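Local coordinates for protein hydroxynitrile lyase (Passiflora edulis, PDB 5XZT) that probably acts as a lyase that splits cyanohydrins into hydrogen cyanide and a carbonyl compound, working as a homodimer whose two subunits together form an alpha/beta barrel, at residues V7-F12 with I98-Y103. Numbering follows the deposited sequence.
Sequences VRHIVF and IVVLNY
His9 and Asn102 lie side by side on one face of the sheet, a non-hydrogen-bonded antiparallel pair joined through their side chains. Asn102 OD1 accepts from His9 ND1 at 2.6 Å, lying at the edge of the imidazole and in its plane, with ring and amide planes 27° apart. CG of His9 stands anti to the backbone N (chi1 172°), which carries the ring alongside the neighbouring strand, and Val100 CG1 approaches His9 CE1 obliquely at 3.4 Å. Asn102 ND2 binds Glu55 of the second subunit, so the amide is held at both ends. A leucine in place of His9 would probably leave Asn102 OD1 without this donor and the amide freer to turn. Six backbone hydrogen bonds, two at each of the pairs Arg8–Tyr103, Ile10–Leu101 and Phe12–Val99, join first strand to last in the antiparallel sheet of this Dabb-family, ferredoxin-like dimeric alpha/beta barrel. On the other sheet face, Tyr103 leans across the strand: Arg8 CB sits over its ring in a CH-pi contact, 3.9 Å from the centroid and 23° off the normal, while Ile10 CD1 meets the ring edge. Glu66 of the second subunit forms a hydrogen bond with Tyr103 OH and a salt bridge with Arg8 NH2, so this face packs against the partner chain. Farther along it, Val99 CG1 packs against Phe12 CB at 3.5 Å, and the Phe12 ring stacks on Phe12 of the second subunit.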
ATOM      1  N   VAL A   7      11.531   6.802  -0.513  1.00 17.70           N
ATOM      2  CA  VAL A   7      10.829   5.858   0.367  1.00 16.99           C
ATOM      3  C   VAL A   7       9.330   6.054   0.202  1.00 14.99           C
ATOM      4  O   VAL A   7       8.870   7.194   0.196  1.00 14.37           O
ATOM      5  CB  VAL A   7      11.240   6.094   1.841  1.00 18.52           C
ATOM      6  CG1 VAL A   7      10.418   5.246   2.805  1.00 19.63           C
ATOM      7  CG2 VAL A   7      12.721   5.801   2.019  1.00 19.66           C
ATOM      8  N   ARG A   8       8.578   4.959   0.047  1.00 12.89           N
ATOM      9  CA  ARG A   8       7.131   4.995   0.090  1.00 12.26           C
ATOM     10  C   ARG A   8       6.665   4.571   1.482  1.00 11.70           C
ATOM     11  O   ARG A   8       7.230   3.658   2.078  1.00 11.08           O
ATOM     12  CB  ARG A   8       6.526   4.047  -0.949  1.00 12.84           C
ATOM     13  CG  ARG A   8       5.042   4.308  -1.221  1.00 13.62           C
ATOM     14  CD  ARG A   8       4.869   5.438  -2.230  1.00 14.12           C
ATOM     15  NE  ARG A   8       5.141   4.948  -3.568  1.00 14.81           N
ATOM     16  CZ  ARG A   8       5.573   5.677  -4.600  1.00 15.76           C
ATOM     17  NH1 ARG A   8       5.790   6.986  -4.500  1.00 16.79           N
ATOM     18  NH2 ARG A   8       5.777   5.081  -5.778  1.00 16.58           N
ATOM     19  N   HIS A   9       5.623   5.236   1.967  1.00 10.98           N
ATOM     20  CA  HIS A   9       5.012   4.957   3.252  1.00 11.02           C
ATOM     21  C   HIS A   9       3.567   4.652   2.927  1.00 10.65           C
ATOM     22  O   HIS A   9       2.831   5.535   2.478  1.00 10.38           O
ATOM     23  CB  HIS A   9       5.153   6.191   4.147  1.00 11.53           C
ATOM     24  CG  HIS A   9       4.412   6.120   5.446  1.00 12.16           C
ATOM     25  ND1 HIS A   9       4.939   5.536   6.575  1.00 12.93           N
ATOM     26  CD2 HIS A   9       3.225   6.645   5.820  1.00 12.97           C
ATOM     27  CE1 HIS A   9       4.094   5.678   7.581  1.00 12.84           C
ATOM     28  NE2 HIS A   9       3.045   6.348   7.149  1.00 13.12           N
ATOM     29  N   ILE A  10       3.175   3.393   3.095  1.00 10.05           N
ATOM     30  CA  ILE A  10       1.819   2.979   2.801  1.00 10.24           C
ATOM     31  C   ILE A  10       1.157   2.431   4.051  1.00  9.64           C
ATOM     32  O   ILE A  10       1.683   1.552   4.718  1.00  9.58           O
ATOM     33  CB  ILE A  10       1.708   1.968   1.631  1.00 10.77           C
ATOM     34  CG1 ILE A  10       2.355   2.590   0.371  1.00 11.30           C
ATOM     35  CG2 ILE A  10       0.230   1.619   1.413  1.00 11.02           C
ATOM     36  CD1 ILE A  10       2.007   1.885  -0.929  1.00 12.08           C
ATOM     37  N   VAL A  11       0.003   3.012   4.344  1.00  9.28           N
ATOM     38  CA  VAL A  11      -0.840   2.658   5.481  1.00  9.47           C
ATOM     39  C   VAL A  11      -2.138   2.028   4.993  1.00  9.13           C
ATOM     40  O   VAL A  11      -2.816   2.572   4.103  1.00  9.29           O
ATOM     41  CB  VAL A  11      -1.168   3.911   6.286  1.00  9.40           C
ATOM     42  CG1 VAL A  11      -2.126   3.602   7.433  1.00  9.49           C
ATOM     43  CG2 VAL A  11       0.115   4.570   6.773  1.00  9.83           C
ATOM     44  N   PHE A  12      -2.499   0.886   5.575  1.00  8.85           N
ATOM     45  CA  PHE A  12      -3.856   0.359   5.455  1.00  8.75           C
ATOM     46  C   PHE A  12      -4.499   0.431   6.851  1.00  8.62           C
ATOM     47  O   PHE A  12      -3.848   0.102   7.827  1.00  8.51           O
ATOM     48  CB  PHE A  12      -3.870  -1.114   5.047  1.00  8.95           C
ATOM     49  CG  PHE A  12      -3.363  -1.426   3.662  1.00  8.86           C
ATOM     50  CD1 PHE A  12      -3.210  -0.472   2.670  1.00  8.91           C
ATOM     51  CD2 PHE A  12      -3.081  -2.749   3.353  1.00  9.05           C
ATOM     52  CE1 PHE A  12      -2.752  -0.834   1.408  1.00  9.11           C
ATOM     53  CE2 PHE A  12      -2.637  -3.122   2.090  1.00  9.26           C
ATOM     54  CZ  PHE A  12      -2.481  -2.160   1.112  1.00  9.29           C
ATOM     55  N   ILE A  98      -4.490  -1.654  11.836  1.00 12.30           N
ATOM     56  CA  ILE A  98      -3.588  -0.875  10.994  1.00 12.28           C
ATOM     57  C   ILE A  98      -2.401  -1.743  10.598  1.00 12.11           C
ATOM     58  O   ILE A  98      -1.985  -2.626  11.349  1.00 12.24           O
ATOM     59  CB  ILE A  98      -3.119   0.414  11.716  1.00 12.71           C
ATOM     60  CG1 ILE A  98      -2.385   1.350  10.740  1.00 13.22           C
ATOM     61  CG2 ILE A  98      -2.270   0.088  12.935  1.00 13.42           C
ATOM     62  CD1 ILE A  98      -1.924   2.646  11.367  1.00 13.57           C
ATOM     63  N   VAL A  99      -1.906  -1.524   9.389  1.00 11.42           N
ATOM     64  CA  VAL A  99      -0.652  -2.102   8.950  1.00 11.57           C
ATOM     65  C   VAL A  99       0.045  -1.018   8.137  1.00 11.08           C
ATOM     66  O   VAL A  99      -0.598  -0.317   7.345  1.00 10.59           O
ATOM     67  CB  VAL A  99      -0.840  -3.410   8.148  1.00 12.37           C
ATOM     68  CG1 VAL A  99      -1.732  -3.214   6.944  1.00 13.29           C
ATOM     69  CG2 VAL A  99       0.498  -3.980   7.724  1.00 12.90           C
ATOM     70  N   VAL A 100       1.347  -0.885   8.349  1.00 10.72           N
ATOM     71  CA  VAL A 100       2.134   0.149   7.696  1.00 10.47           C
ATOM     72  C   VAL A 100       3.434  -0.447   7.171  1.00 10.30           C
ATOM     73  O   VAL A 100       4.137  -1.105   7.916  1.00  9.76           O
ATOM     74  CB  VAL A 100       2.464   1.293   8.671  1.00 10.62           C
ATOM     75  CG1 VAL A 100       3.172   2.429   7.945  1.00 10.86           C
ATOM     76  CG2 VAL A 100       1.197   1.796   9.366  1.00 10.76           C
ATOM     77  N   LEU A 101       3.758  -0.201   5.900  1.00 10.55           N
ATOM     78  CA  LEU A 101       5.058  -0.559   5.367  1.00 11.01           C
ATOM     79  C   LEU A 101       5.772   0.689   4.880  1.00 11.02           C
ATOM     80  O   LEU A 101       5.143   1.622   4.354  1.00 11.55           O
ATOM     81  CB  LEU A 101       4.970  -1.613   4.253  1.00 11.61           C
ATOM     82  CG  LEU A 101       4.973  -3.070   4.732  1.00 11.96           C
ATOM     83  CD1 LEU A 101       3.615  -3.442   5.301  1.00 12.33           C
ATOM     84  CD2 LEU A 101       5.345  -4.005   3.592  1.00 12.82           C
ATOM     85  N   ASN A 102       7.077   0.691   5.080  1.00 10.83           N
ATOM     86  CA  ASN A 102       7.961   1.761   4.609  1.00 10.86           C
ATOM     87  C   ASN A 102       9.033   1.087   3.786  1.00 10.71           C
ATOM     88  O   ASN A 102       9.676   0.165   4.279  1.00 10.47           O
ATOM     89  CB  ASN A 102       8.609   2.457   5.796  1.00 11.30           C
ATOM     90  CG  ASN A 102       7.629   3.263   6.590  1.00 11.75           C
ATOM     91  OD1 ASN A 102       7.158   4.291   6.120  1.00 13.59           O
ATOM     92  ND2 ASN A 102       7.317   2.812   7.796  1.00 11.66           N
ATOM     93  N   TYR A 103       9.236   1.524   2.545  1.00 10.80           N
ATOM     94  CA  TYR A 103      10.197   0.830   1.674  1.00 11.52           C
ATOM     95  C   TYR A 103      10.812   1.720   0.628  1.00 11.86           C
ATOM     96  O   TYR A 103      10.176   2.666   0.136  1.00 11.69           O
ATOM     97  CB  TYR A 103       9.538  -0.386   0.996  1.00 11.90           C
ATOM     98  CG  TYR A 103       8.288  -0.059   0.220  1.00 12.52           C
ATOM     99  CD1 TYR A 103       7.063   0.030   0.871  1.00 13.21           C
ATOM    100  CD2 TYR A 103       8.319   0.136  -1.161  1.00 13.29           C
ATOM    101  CE1 TYR A 103       5.908   0.318   0.183  1.00 13.36           C
ATOM    102  CE2 TYR A 103       7.146   0.427  -1.869  1.00 13.74           C
ATOM    103  CZ  TYR A 103       5.951   0.512  -1.172  1.00 13.64           C
ATOM    104  OH  TYR A 103       4.768   0.782  -1.803  1.00 15.22           O
TER